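Local coordinates for ORF10 (Moritella marina, PDB 6RIW), which is the ketosynthase-chain length factor didomain of a polyunsaturated fatty acid synthase and probably carries out the carbon-carbon bond-forming condensation of fatty acid chain extension, at residues Q21-L26 against M382-K387; A104-S109 against D277-Y282; S198-V203 against P376-A381; D208-H211 against M217-A220; T212-M217 against L675-F680. All coordinates share one frame; numbering follows the deposited sequence.

Contact 1: Q21-L26 against M382-K387; sequences QFWQQL and MLALGK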
# COMPACT_ATOMS: atom_id res chain seq x y z
N GLN A 21 -18.66 22.65 3.12
CA GLN A 21 -17.56 23.60 3.29
C GLN A 21 -16.61 23.57 2.10
O GLN A 21 -16.19 24.61 1.58
CB GLN A 21 -16.84 23.28 4.60
CG GLN A 21 -15.63 24.09 4.95
CD GLN A 21 -15.01 23.58 6.26
OE1 GLN A 21 -15.28 22.45 6.67
NE2 GLN A 21 -14.20 24.41 6.91
N PHE A 22 -16.25 22.37 1.64
CA PHE A 22 -15.40 22.22 0.47
C PHE A 22 -16.04 22.84 -0.76
O PHE A 22 -15.39 23.57 -1.52
CB PHE A 22 -15.11 20.72 0.27
CG PHE A 22 -14.57 20.33 -1.08
CD1 PHE A 22 -13.30 20.69 -1.48
CD2 PHE A 22 -15.31 19.49 -1.91
CE1 PHE A 22 -12.79 20.28 -2.71
CE2 PHE A 22 -14.80 19.07 -3.14
CZ PHE A 22 -13.54 19.47 -3.53
N TRP A 23 -17.34 22.58 -0.96
CA TRP A 23 -18.04 23.12 -2.12
C TRP A 23 -18.03 24.65 -2.12
O TRP A 23 -17.73 25.27 -3.15
CB TRP A 23 -19.48 22.60 -2.13
CG TRP A 23 -20.25 23.08 -3.31
CD1 TRP A 23 -21.24 24.02 -3.32
CD2 TRP A 23 -20.06 22.69 -4.68
NE1 TRP A 23 -21.70 24.21 -4.60
CE2 TRP A 23 -20.98 23.41 -5.46
CE3 TRP A 23 -19.20 21.78 -5.32
CZ2 TRP A 23 -21.08 23.26 -6.84
CZ3 TRP A 23 -19.30 21.64 -6.70
CH2 TRP A 23 -20.23 22.38 -7.44
N GLN A 24 -18.33 25.26 -0.98
CA GLN A 24 -18.31 26.72 -0.90
C GLN A 24 -16.92 27.27 -1.21
O GLN A 24 -16.78 28.30 -1.87
CB GLN A 24 -18.78 27.18 0.48
CG GLN A 24 -19.07 28.68 0.56
CD GLN A 24 -20.15 29.12 -0.43
OE1 GLN A 24 -21.15 28.42 -0.64
NE2 GLN A 24 -19.96 30.29 -1.02
N GLN A 25 -15.88 26.58 -0.74
CA GLN A 25 -14.53 27.03 -1.04
C GLN A 25 -14.25 27.01 -2.54
O GLN A 25 -13.59 27.90 -3.07
CB GLN A 25 -13.51 26.18 -0.29
CG GLN A 25 -13.32 26.65 1.14
CD GLN A 25 -12.66 25.62 2.02
OE1 GLN A 25 -11.95 24.73 1.52
NE2 GLN A 25 -12.88 25.72 3.33
N LEU A 26 -14.73 25.97 -3.23
CA LEU A 26 -14.59 25.91 -4.68
C LEU A 26 -15.33 27.05 -5.36
O LEU A 26 -14.81 27.66 -6.31
CB LEU A 26 -15.12 24.57 -5.21
CG LEU A 26 -14.36 23.33 -4.72
CD1 LEU A 26 -14.87 22.09 -5.44
CD2 LEU A 26 -12.89 23.52 -4.98
N MET A 382 -19.38 14.96 -8.40
CA MET A 382 -20.69 14.53 -7.94
C MET A 382 -21.51 15.69 -7.41
O MET A 382 -22.74 15.73 -7.61
CB MET A 382 -20.57 13.44 -6.87
CG MET A 382 -19.99 12.16 -7.40
SD MET A 382 -19.65 11.01 -6.06
CE MET A 382 -18.55 9.87 -6.95
N LEU A 383 -20.88 16.64 -6.70
CA LEU A 383 -21.63 17.80 -6.24
C LEU A 383 -22.02 18.70 -7.40
O LEU A 383 -23.11 19.28 -7.40
CB LEU A 383 -20.82 18.58 -5.19
CG LEU A 383 -20.70 17.88 -3.83
CD1 LEU A 383 -19.84 18.70 -2.85
CD2 LEU A 383 -22.06 17.56 -3.22
N ALA A 384 -21.14 18.83 -8.40
CA ALA A 384 -21.46 19.63 -9.58
C ALA A 384 -22.61 19.03 -10.37
O ALA A 384 -23.46 19.76 -10.90
CB ALA A 384 -20.23 19.76 -10.47
N LEU A 385 -22.64 17.70 -10.49
CA LEU A 385 -23.74 17.03 -11.19
C LEU A 385 -25.07 17.24 -10.48
O LEU A 385 -26.10 17.40 -11.14
CB LEU A 385 -23.44 15.53 -11.32
CG LEU A 385 -22.46 15.12 -12.42
CD1 LEU A 385 -21.85 13.72 -12.14
CD2 LEU A 385 -23.11 15.17 -13.78
N GLY A 386 -25.06 17.23 -9.15
CA GLY A 386 -26.30 17.42 -8.42
C GLY A 386 -26.80 18.85 -8.41
O GLY A 386 -28.02 19.08 -8.44
N LYS A 387 -25.89 19.82 -8.39
CA LYS A 387 -26.24 21.23 -8.28
C LYS A 387 -26.29 21.96 -9.62
O LYS A 387 -26.77 23.10 -9.66
CB LYS A 387 -25.23 21.93 -7.36
CG LYS A 387 -25.23 21.38 -5.94
CD LYS A 387 -24.33 22.18 -5.03
CE LYS A 387 -24.51 21.79 -3.57
NZ LYS A 387 -25.90 22.03 -3.10

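Contact 2: A104-S109 against D277-Y282; sequences AGYWGS and DGDHIY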
# COMPACT_ATOMS: atom_id res chain seq x y z
N ALA A 104 -24.93 8.98 5.17
CA ALA A 104 -25.82 8.07 4.48
C ALA A 104 -26.95 7.57 5.36
O ALA A 104 -27.94 7.03 4.83
CB ALA A 104 -25.05 6.87 3.92
N GLY A 105 -26.83 7.71 6.67
CA GLY A 105 -27.86 7.26 7.58
C GLY A 105 -27.71 5.84 8.05
O GLY A 105 -28.70 5.22 8.44
N TYR A 106 -26.48 5.30 8.04
CA TYR A 106 -26.26 3.90 8.37
C TYR A 106 -25.24 3.70 9.49
O TYR A 106 -24.87 2.56 9.78
CB TYR A 106 -25.82 3.11 7.12
CG TYR A 106 -26.98 2.92 6.17
CD1 TYR A 106 -27.92 1.92 6.38
CD2 TYR A 106 -27.16 3.77 5.08
CE1 TYR A 106 -29.00 1.76 5.52
CE2 TYR A 106 -28.24 3.62 4.21
CZ TYR A 106 -29.16 2.61 4.44
OH TYR A 106 -30.24 2.46 3.60
N TRP A 107 -24.81 4.77 10.15
CA TRP A 107 -23.93 4.60 11.30
C TRP A 107 -24.62 3.74 12.36
O TRP A 107 -25.72 4.06 12.82
CB TRP A 107 -23.55 5.95 11.89
CG TRP A 107 -22.53 5.82 12.99
CD1 TRP A 107 -22.73 6.04 14.33
CD2 TRP A 107 -21.16 5.40 12.85
NE1 TRP A 107 -21.56 5.79 15.03
CE2 TRP A 107 -20.59 5.40 14.14
CE3 TRP A 107 -20.37 5.04 11.76
CZ2 TRP A 107 -19.25 5.05 14.37
CZ3 TRP A 107 -19.03 4.69 11.98
CH2 TRP A 107 -18.49 4.70 13.28
N GLY A 108 -23.98 2.64 12.75
CA GLY A 108 -24.55 1.76 13.75
C GLY A 108 -25.68 0.88 13.29
O GLY A 108 -26.36 0.26 14.12
N SER A 109 -25.90 0.77 11.98
CA SER A 109 -26.97 -0.03 11.41
C SER A 109 -26.60 -1.50 11.32
O SER A 109 -25.43 -1.86 11.10
CB SER A 109 -27.32 0.52 10.02
OG SER A 109 -28.20 -0.32 9.31
N ASP A 277 -34.67 1.65 -0.41
CA ASP A 277 -34.48 2.01 0.99
C ASP A 277 -34.63 3.50 1.26
O ASP A 277 -34.52 3.91 2.42
CB ASP A 277 -33.10 1.53 1.48
CG ASP A 277 -32.94 0.01 1.42
OD1 ASP A 277 -33.95 -0.70 1.48
OD2 ASP A 277 -31.79 -0.48 1.30
N GLY A 278 -34.89 4.31 0.24
CA GLY A 278 -35.12 5.73 0.45
C GLY A 278 -33.88 6.54 0.76
O GLY A 278 -33.96 7.56 1.46
N ASP A 279 -32.72 6.12 0.27
CA ASP A 279 -31.48 6.84 0.53
C ASP A 279 -31.42 8.13 -0.29
O ASP A 279 -32.02 8.24 -1.36
CB ASP A 279 -30.27 5.96 0.20
CG ASP A 279 -30.28 4.65 0.97
OD1 ASP A 279 -30.60 4.68 2.18
OD2 ASP A 279 -29.97 3.60 0.39
N HIS A 280 -30.65 9.09 0.21
CA HIS A 280 -30.30 10.26 -0.59
C HIS A 280 -29.23 9.86 -1.59
O HIS A 280 -28.18 9.34 -1.20
CB HIS A 280 -29.81 11.39 0.31
CG HIS A 280 -29.37 12.59 -0.45
ND1 HIS A 280 -28.04 12.84 -0.75
CD2 HIS A 280 -30.07 13.60 -1.02
CE1 HIS A 280 -27.95 13.96 -1.45
NE2 HIS A 280 -29.17 14.43 -1.63
N ILE A 281 -29.48 10.09 -2.88
CA ILE A 281 -28.53 9.75 -3.93
C ILE A 281 -27.82 11.03 -4.37
O ILE A 281 -28.47 11.97 -4.86
CB ILE A 281 -29.24 9.05 -5.11
CG1 ILE A 281 -29.87 7.74 -4.63
CG2 ILE A 281 -28.28 8.80 -6.24
CD1 ILE A 281 -30.70 7.03 -5.69
N TYR A 282 -26.49 11.06 -4.22
CA TYR A 282 -25.71 12.20 -4.68
C TYR A 282 -25.47 12.15 -6.18
O TYR A 282 -25.40 13.19 -6.85
CB TYR A 282 -24.36 12.25 -3.98
CG TYR A 282 -24.38 12.75 -2.56
CD1 TYR A 282 -24.59 11.88 -1.50
CD2 TYR A 282 -24.18 14.09 -2.27
CE1 TYR A 282 -24.59 12.31 -0.21
CE2 TYR A 282 -24.19 14.55 -0.97
CZ TYR A 282 -24.39 13.65 0.06
OH TYR A 282 -24.40 14.08 1.36
O HOH W 1 -28.45 8.27 2.06

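Contact 3: S198-V203 against P376-A381; sequences SSCYSV and PGMTKA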
# COMPACT_ATOMS: atom_id res chain seq x y z
N SER A 198 -5.36 5.70 -6.79
CA SER A 198 -5.89 4.76 -5.81
C SER A 198 -7.33 5.06 -5.42
O SER A 198 -8.08 4.12 -5.14
CB SER A 198 -5.02 4.74 -4.55
OG SER A 198 -3.67 4.50 -4.85
N SER A 199 -7.73 6.33 -5.36
CA SER A 199 -9.11 6.65 -4.97
C SER A 199 -10.12 6.08 -5.96
O SER A 199 -11.16 5.54 -5.57
CB SER A 199 -9.31 8.16 -4.83
OG SER A 199 -8.51 8.71 -3.79
N CYS A 200 -9.84 6.22 -7.25
CA CYS A 200 -10.79 5.70 -8.23
C CYS A 200 -10.67 4.20 -8.42
O CYS A 200 -11.66 3.56 -8.77
CB CYS A 200 -10.62 6.42 -9.56
SG CYS A 200 -10.93 8.22 -9.33
N TYR A 201 -9.48 3.64 -8.21
CA TYR A 201 -9.37 2.18 -8.12
C TYR A 201 -10.26 1.64 -7.00
O TYR A 201 -10.96 0.63 -7.19
CB TYR A 201 -7.92 1.76 -7.89
CG TYR A 201 -7.17 1.57 -9.21
CD1 TYR A 201 -6.94 2.65 -10.05
CD2 TYR A 201 -6.72 0.31 -9.60
CE1 TYR A 201 -6.26 2.50 -11.26
CE2 TYR A 201 -6.06 0.14 -10.81
CZ TYR A 201 -5.83 1.24 -11.63
OH TYR A 201 -5.17 1.10 -12.83
N SER A 202 -10.22 2.27 -5.83
CA SER A 202 -11.04 1.80 -4.71
C SER A 202 -12.53 1.88 -5.03
O SER A 202 -13.30 0.95 -4.72
CB SER A 202 -10.73 2.62 -3.44
OG SER A 202 -9.37 2.44 -3.10
N VAL A 203 -12.97 2.98 -5.63
CA VAL A 203 -14.39 3.13 -5.96
C VAL A 203 -14.81 2.09 -7.00
O VAL A 203 -15.84 1.40 -6.83
CB VAL A 203 -14.68 4.57 -6.42
CG1 VAL A 203 -16.09 4.67 -7.06
CG2 VAL A 203 -14.55 5.51 -5.22
N PRO A 376 -11.18 14.40 -3.76
CA PRO A 376 -11.76 15.72 -4.06
C PRO A 376 -12.25 15.85 -5.50
O PRO A 376 -13.23 16.56 -5.75
CB PRO A 376 -10.62 16.70 -3.76
CG PRO A 376 -9.37 15.89 -3.85
CD PRO A 376 -9.75 14.52 -3.37
N GLY A 377 -11.58 15.20 -6.45
CA GLY A 377 -12.05 15.23 -7.82
C GLY A 377 -13.44 14.63 -7.97
O GLY A 377 -14.34 15.24 -8.54
N MET A 378 -13.62 13.41 -7.43
CA MET A 378 -14.93 12.78 -7.52
C MET A 378 -15.98 13.55 -6.72
O MET A 378 -17.14 13.65 -7.13
CB MET A 378 -14.87 11.33 -7.02
CG MET A 378 -14.08 10.39 -7.92
SD MET A 378 -14.16 8.67 -7.37
CE MET A 378 -13.01 8.72 -5.96
N THR A 379 -15.59 14.10 -5.56
CA THR A 379 -16.54 14.86 -4.77
C THR A 379 -17.00 16.11 -5.52
O THR A 379 -18.20 16.39 -5.59
CB THR A 379 -15.93 15.20 -3.40
OG1 THR A 379 -15.55 13.98 -2.72
CG2 THR A 379 -16.93 15.96 -2.53
N LYS A 380 -16.05 16.83 -6.12
CA LYS A 380 -16.37 18.00 -6.93
C LYS A 380 -17.33 17.64 -8.06
O LYS A 380 -18.33 18.34 -8.29
CB LYS A 380 -15.08 18.61 -7.49
CG LYS A 380 -15.27 19.80 -8.44
CD LYS A 380 -13.93 20.40 -8.83
CE LYS A 380 -14.03 21.27 -10.08
NZ LYS A 380 -12.68 21.51 -10.68
N ALA A 381 -17.05 16.55 -8.77
CA ALA A 381 -17.88 16.19 -9.91
C ALA A 381 -19.28 15.76 -9.47
O ALA A 381 -20.28 16.15 -10.09
CB ALA A 381 -17.21 15.09 -10.74

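Contact 4: D208-H211 against M217-A220; sequences DYLH and MMLA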
# COMPACT_ATOMS: atom_id res chain seq x y z
N ASP A 208 -17.47 -3.19 -8.20
CA ASP A 208 -17.37 -4.60 -8.60
C ASP A 208 -17.88 -5.53 -7.51
O ASP A 208 -18.53 -6.54 -7.80
CB ASP A 208 -15.92 -4.99 -8.92
CG ASP A 208 -15.38 -4.33 -10.17
OD1 ASP A 208 -16.16 -3.76 -10.97
OD2 ASP A 208 -14.14 -4.41 -10.36
N TYR A 209 -17.53 -5.26 -6.25
CA TYR A 209 -17.98 -6.13 -5.17
C TYR A 209 -19.49 -6.04 -5.00
O TYR A 209 -20.13 -7.04 -4.64
CB TYR A 209 -17.25 -5.80 -3.86
CG TYR A 209 -15.87 -6.47 -3.77
CD1 TYR A 209 -15.02 -6.46 -4.86
CD2 TYR A 209 -15.44 -7.13 -2.60
CE1 TYR A 209 -13.75 -7.07 -4.82
CE2 TYR A 209 -14.16 -7.75 -2.54
CZ TYR A 209 -13.33 -7.70 -3.66
OH TYR A 209 -12.07 -8.28 -3.67
N LEU A 210 -20.08 -4.87 -5.26
CA LEU A 210 -21.54 -4.76 -5.28
C LEU A 210 -22.13 -5.56 -6.44
O LEU A 210 -23.17 -6.20 -6.27
CB LEU A 210 -21.98 -3.28 -5.34
CG LEU A 210 -21.70 -2.44 -4.09
CD1 LEU A 210 -21.95 -0.95 -4.28
CD2 LEU A 210 -22.47 -2.94 -2.83
N HIS A 211 -21.48 -5.56 -7.60
CA HIS A 211 -22.05 -6.25 -8.76
C HIS A 211 -22.02 -7.76 -8.62
O HIS A 211 -22.88 -8.45 -9.17
CB HIS A 211 -21.32 -5.83 -10.03
CG HIS A 211 -21.64 -4.43 -10.46
ND1 HIS A 211 -20.71 -3.60 -11.03
CD2 HIS A 211 -22.79 -3.73 -10.39
CE1 HIS A 211 -21.28 -2.44 -11.31
NE2 HIS A 211 -22.54 -2.48 -10.92
N MET A 217 -23.48 -3.17 0.61
CA MET A 217 -23.06 -1.79 0.74
C MET A 217 -21.54 -1.81 0.74
O MET A 217 -20.93 -2.80 1.18
CB MET A 217 -23.62 -1.16 2.03
CG MET A 217 -23.39 0.34 2.19
SD MET A 217 -24.19 0.98 3.70
CE MET A 217 -24.94 -0.50 4.38
N MET A 218 -20.93 -0.75 0.21
CA MET A 218 -19.48 -0.64 0.26
C MET A 218 -19.06 0.77 0.65
O MET A 218 -19.62 1.75 0.16
CB MET A 218 -18.81 -1.00 -1.09
CG MET A 218 -18.82 -2.48 -1.44
SD MET A 218 -17.87 -3.51 -0.32
CE MET A 218 -16.18 -2.93 -0.65
N LEU A 219 -18.05 0.86 1.52
CA LEU A 219 -17.28 2.09 1.70
C LEU A 219 -16.10 2.08 0.74
O LEU A 219 -15.41 1.06 0.60
CB LEU A 219 -16.78 2.21 3.14
CG LEU A 219 -17.77 2.55 4.25
CD1 LEU A 219 -17.07 2.49 5.59
CD2 LEU A 219 -18.33 3.93 4.05
N ALA A 220 -15.88 3.19 0.05
CA ALA A 220 -14.72 3.31 -0.81
C ALA A 220 -14.10 4.68 -0.61
O ALA A 220 -14.80 5.70 -0.63
CB ALA A 220 -15.07 3.10 -2.29

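Contact 5: T212-M217 against L675-F680; sequences TGKANM and LAENLF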
# COMPACT_ATOMS: atom_id res chain seq x y z
N THR A 212 -21.04 -8.31 -7.89
CA THR A 212 -21.02 -9.75 -7.70
C THR A 212 -21.80 -10.18 -6.47
O THR A 212 -21.87 -11.38 -6.18
CB THR A 212 -19.58 -10.27 -7.62
OG1 THR A 212 -18.91 -9.68 -6.50
CG2 THR A 212 -18.79 -9.95 -8.91
N GLY A 213 -22.37 -9.23 -5.73
CA GLY A 213 -23.06 -9.61 -4.52
C GLY A 213 -22.17 -10.01 -3.37
O GLY A 213 -22.66 -10.58 -2.39
N LYS A 214 -20.86 -9.73 -3.44
CA LYS A 214 -20.00 -9.94 -2.29
C LYS A 214 -20.36 -9.03 -1.13
O LYS A 214 -20.01 -9.33 0.02
CB LYS A 214 -18.53 -9.76 -2.70
CG LYS A 214 -17.99 -10.95 -3.52
CD LYS A 214 -16.45 -11.07 -3.49
CE LYS A 214 -15.96 -12.34 -4.22
NZ LYS A 214 -16.41 -12.49 -5.68
N ALA A 215 -21.09 -7.95 -1.40
CA ALA A 215 -21.55 -7.02 -0.39
C ALA A 215 -22.86 -6.39 -0.87
O ALA A 215 -23.17 -6.43 -2.06
CB ALA A 215 -20.51 -5.92 -0.11
N ASN A 216 -23.61 -5.82 0.08
CA ASN A 216 -24.81 -5.04 -0.22
C ASN A 216 -24.60 -3.55 -0.00
O ASN A 216 -25.45 -2.75 -0.41
CB ASN A 216 -25.99 -5.53 0.62
CG ASN A 216 -26.36 -6.97 0.30
OD1 ASN A 216 -26.19 -7.43 -0.84
ND2 ASN A 216 -26.83 -7.69 1.31
N MET A 217 -23.48 -3.17 0.61
CA MET A 217 -23.06 -1.79 0.74
C MET A 217 -21.54 -1.81 0.74
O MET A 217 -20.93 -2.80 1.18
CB MET A 217 -23.62 -1.16 2.03
CG MET A 217 -23.39 0.34 2.19
SD MET A 217 -24.19 0.98 3.70
CE MET A 217 -24.94 -0.50 4.38
N LEU A 675 -10.06 -11.06 -4.72
CA LEU A 675 -10.11 -10.02 -5.75
C LEU A 675 -9.94 -10.60 -7.15
O LEU A 675 -10.66 -10.21 -8.09
CB LEU A 675 -9.03 -8.97 -5.46
CG LEU A 675 -8.89 -7.80 -6.45
CD1 LEU A 675 -10.24 -7.13 -6.68
CD2 LEU A 675 -7.86 -6.79 -5.89
N ALA A 676 -8.98 -11.52 -7.33
CA ALA A 676 -8.79 -12.11 -8.66
C ALA A 676 -10.07 -12.79 -9.15
O ALA A 676 -10.49 -12.61 -10.30
CB ALA A 676 -7.63 -13.10 -8.63
N GLU A 677 -10.73 -13.56 -8.27
CA GLU A 677 -12.04 -14.12 -8.63
C GLU A 677 -12.99 -13.03 -9.10
O GLU A 677 -13.66 -13.14 -10.13
CB GLU A 677 -12.63 -14.87 -7.43
CG GLU A 677 -14.00 -15.47 -7.71
CD GLU A 677 -14.77 -15.87 -6.46
OE1 GLU A 677 -15.43 -14.99 -5.85
OE2 GLU A 677 -14.76 -17.08 -6.11
N ASN A 678 -13.04 -11.92 -8.36
CA ASN A 678 -13.98 -10.87 -8.71
C ASN A 678 -13.61 -10.22 -10.03
O ASN A 678 -14.49 -9.85 -10.81
CB ASN A 678 -14.03 -9.84 -7.59
CG ASN A 678 -15.41 -9.34 -7.37
OD1 ASN A 678 -16.21 -9.97 -6.67
ND2 ASN A 678 -15.71 -8.20 -7.97
N LEU A 679 -12.30 -10.10 -10.31
CA LEU A 679 -11.88 -9.49 -11.58
C LEU A 679 -12.35 -10.33 -12.77
O LEU A 679 -12.76 -9.79 -13.81
CB LEU A 679 -10.36 -9.31 -11.60
CG LEU A 679 -9.81 -8.17 -10.72
CD1 LEU A 679 -8.29 -8.14 -10.81
CD2 LEU A 679 -10.37 -6.81 -11.12
N PHE A 680 -12.30 -11.65 -12.65
CA PHE A 680 -12.77 -12.49 -13.74
C PHE A 680 -14.29 -12.39 -13.90
O PHE A 680 -14.80 -12.50 -15.02
CB PHE A 680 -12.34 -13.94 -13.52
CG PHE A 680 -10.86 -14.17 -13.69
CD1 PHE A 680 -10.21 -13.77 -14.83
CD2 PHE A 680 -10.14 -14.82 -12.69
CE1 PHE A 680 -8.84 -14.00 -15.00
CE2 PHE A 680 -8.77 -15.05 -12.84
CZ PHE A 680 -8.12 -14.64 -14.00

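Contact 1: Q21-L26 against M382-K387
W23 NE1 is the polar atom that comes nearest to the other helix, and carbon meets it there: K387 CD lies 3.4 Å away. No hydrogen bond joins the two segments. The indole does most of the touching. Its CG is anti to the backbone N (chi1 -179°), which carries the ring out from helix 19-27 towards the last turns of helix 374-387. The lysine comes over one face. Its CD stands 3.2 Å above the indole plane, shifted towards the rim. The next carbon, K387 CE, makes a CH-pi contact with the five-membered ring, 4.1 Å from its centroid and 22° off the normal. The carbonyl oxygen of L383 lies over this same face. L383 serves the benzo half of the indole, where W23 CE3 is 3.6 Å from L383 CB, and L383 CD1 reaches back alongside W23 CB. At the far end of the six-membered ring, W23 CH2 lies 3.7 Å from A384 CA. The helix segments cross at -79°, their axes 11.6 Å apart. W23 bridges this gap and makes every close contact on its side. P391 also touches this indole. F22 packs further back along helix 374-387, against P376 and T379, and meets F13 edge-to-face. The contact joins two helices of the ketosynthase half of the chain. The lysine gives its methylene carbons to the ring, while a bend at its last torsion leaves K387 NZ 5.0 Å from W23 NE1. The indole is therefore held by dispersion and CH-pi contact, and the charged end extends past it.

Contact 2: A104-S109 against D277-Y282
Y106 (chi1 -72°) and D279 (chi1 -57°) both turn CG anti to their own carbonyl carbon, and this brings phenol and carboxylate together. Y106 OH donates to D279 OD1 at 2.7 Å, on the syn lone pair. The carboxylate sits at the edge of the ring, with D279 OD1 also 3.3 Å from Y106 CE2. The ring and carboxylate planes are 73° apart. D277 adds a light touch, its CB 3.7 Å from Y106 OH. K269 ties the group together: it forms salt bridges with D277 OD2 and D279 OD2, and it has a weak hydrogen bond with Y106 OH. The lysine probably helps to keep both aspartates charged. A water makes a second bridge between the segments. It donates to A104 O at 3.1 Å and accepts from H280 N at 3.0 Å. All touching residues lie at or near the surface, in loops between helices and strands of the ketosynthase half. Y106 also begins a type II beta turn that ends at S109. Each loop leaves its helix through a glycine of positive phi, G105 and G278, so the contact joins two helix ends closed by Schellman motifs.

Contact 3: S198-V203 against P376-A381
M378 and C200 meet between two buried helices, 374-387 and 198-211, a pairing consistent with the central helical layer of the thiolase fold. The short helix segments approach to 10.7 Å at an angle of 64°, and the M378 side chain spans the gap. From its CB the chain runs out towards the other helix, extended through chi2. CG comes first, 4.1 Å from C200 SG. SD follows and sits between two partners, with M378 SD 3.8 Å from C200 SG and also 3.8 Å from V203 CG2. At chi3 (-76°) the chain bends and turns the methyl along the helix surface. There M378 CE is 3.6 Å from V203 CG2. It also lies 3.7 Å from S199 O and touches S199 CB, so the tip rests on just over one helical turn, from S199 to V203. The side chains of V203 and M378 lie alongside each other, pointing opposite ways. The surroundings are equally apolar: L447 touches both V203 and M378, while V435 touches M378 and V437 touches C200. S199 belongs to this surface through its carbon and its carbonyl oxygen, and its OG bonds to T371 O instead. No hydrogen bond crosses between the segments, and a single methionine does the work on its side. S202 OG bonds within its own helix. S198 O takes two donors from this one residue, S202 N and S202 OG, each at 2.9 Å and reaching it from opposite faces of the carbonyl plane.

Contact 4: D208-H211 against M217-A220
Y209 is the first residue of helix 198-211 to touch the strand here, and it does so with its CB, 4.3 Å from M218 SD. Its ring leads away from the strand and packs against E674, L675 and N678 of helix 668-682. L210 comes next and carries most of the contact. Its CG is anti to the carbonyl carbon (chi1 -69°), which sends the branched end towards the start of strand 217-224. There L210 CG packs 3.9 Å from M218 CG. The CD2 branch goes further, 3.6 Å from M217 N and 3.8 Å from M217 CA, and thus covers the backbone where the strand begins. M218 answers from the strand. Bends at chi2 and chi3, both near -65°, fold its chain back on itself, so that CG faces the leucine and SD faces the tyrosine. L210 also touches L268 of the neighbouring strand 259-270. The helix and strand are consecutive elements of the ketosynthase N-terminal domain, joined by a short loop. Their touching residues are buried, and no hydrogen bond passes between the segments. The backbone of M217 bonds instead with N114 and G116, and L210 O accepts from R270. The polar groups are thus used within the sheet and at the helix end, and the helix rests on the strand by dispersion contact alone: leucine methine against methionine methylene, leucine methyl over the strand backbone, and sulfur against the tyrosine CB.

Contact 5: T212-M217 against L675-F680
A polar contact between the two ketosynthase-like halves of the chain forms here, and T212 and K214 both reach N678 OD1. The loop after helix 198-211 belongs to the first thiolase-fold unit, while helix 668-682 belongs to the second, probably the chain length factor. The packing of two such units is consistent with the dimer-like pairing of ketosynthases. G213, of positive phi, ends helix 198-211 in a Schellman motif, and T212 and K214 sit on either side of it. T212 OG1 donates to N678 OD1 at 2.7 Å, with a C=O...donor angle of 129°. K214 NZ donates to the same N678 OD1, also at 2.7 Å, with an angle of 137°. Both donors lie in the carbonyl plane, each on a lone pair, and they arrive about a right angle apart, so the amide oxygen is gripped from two sides. N678 ND2 has a weak bond back to D208 O. Together these contacts should limit rotation of the amide. T212 CG2 packs beside the amide as well, 3.4 Å from N678 OD1. K214 runs almost straight until a bend at chi4 (56°) turns its ammonium between N678 and E677. The ammonium forms a salt bridge with E677, whose other oxygen, OE2, pairs with R466. The carboxylate thus lies between two positive charges and is probably ionised. K214 NZ meets E677 OE1 at 2.7 Å, nearly along its C-O axis.

Along the chain the first segments come in the order of contacts 1, 2, 3, 4 and 5. Contacts 1 to 4 lie wholly in the first ketosynthase range; contact 5 alone reaches the second. Contacts 1 and 3 share helix 374-387, with centres about 14 Å apart, and touch through F22 and P376. Contacts 3 and 4 share helix 198-211, their centres also about 14 Å apart, where V203 packs on A220. Contacts 4 and 5 share M217, with their centres about 8 Å apart. Contact 2 touches contact 4 through Y106 and M217. The contacts therefore form a continuous path from an outer helix through buried helices to the junction of the two halves.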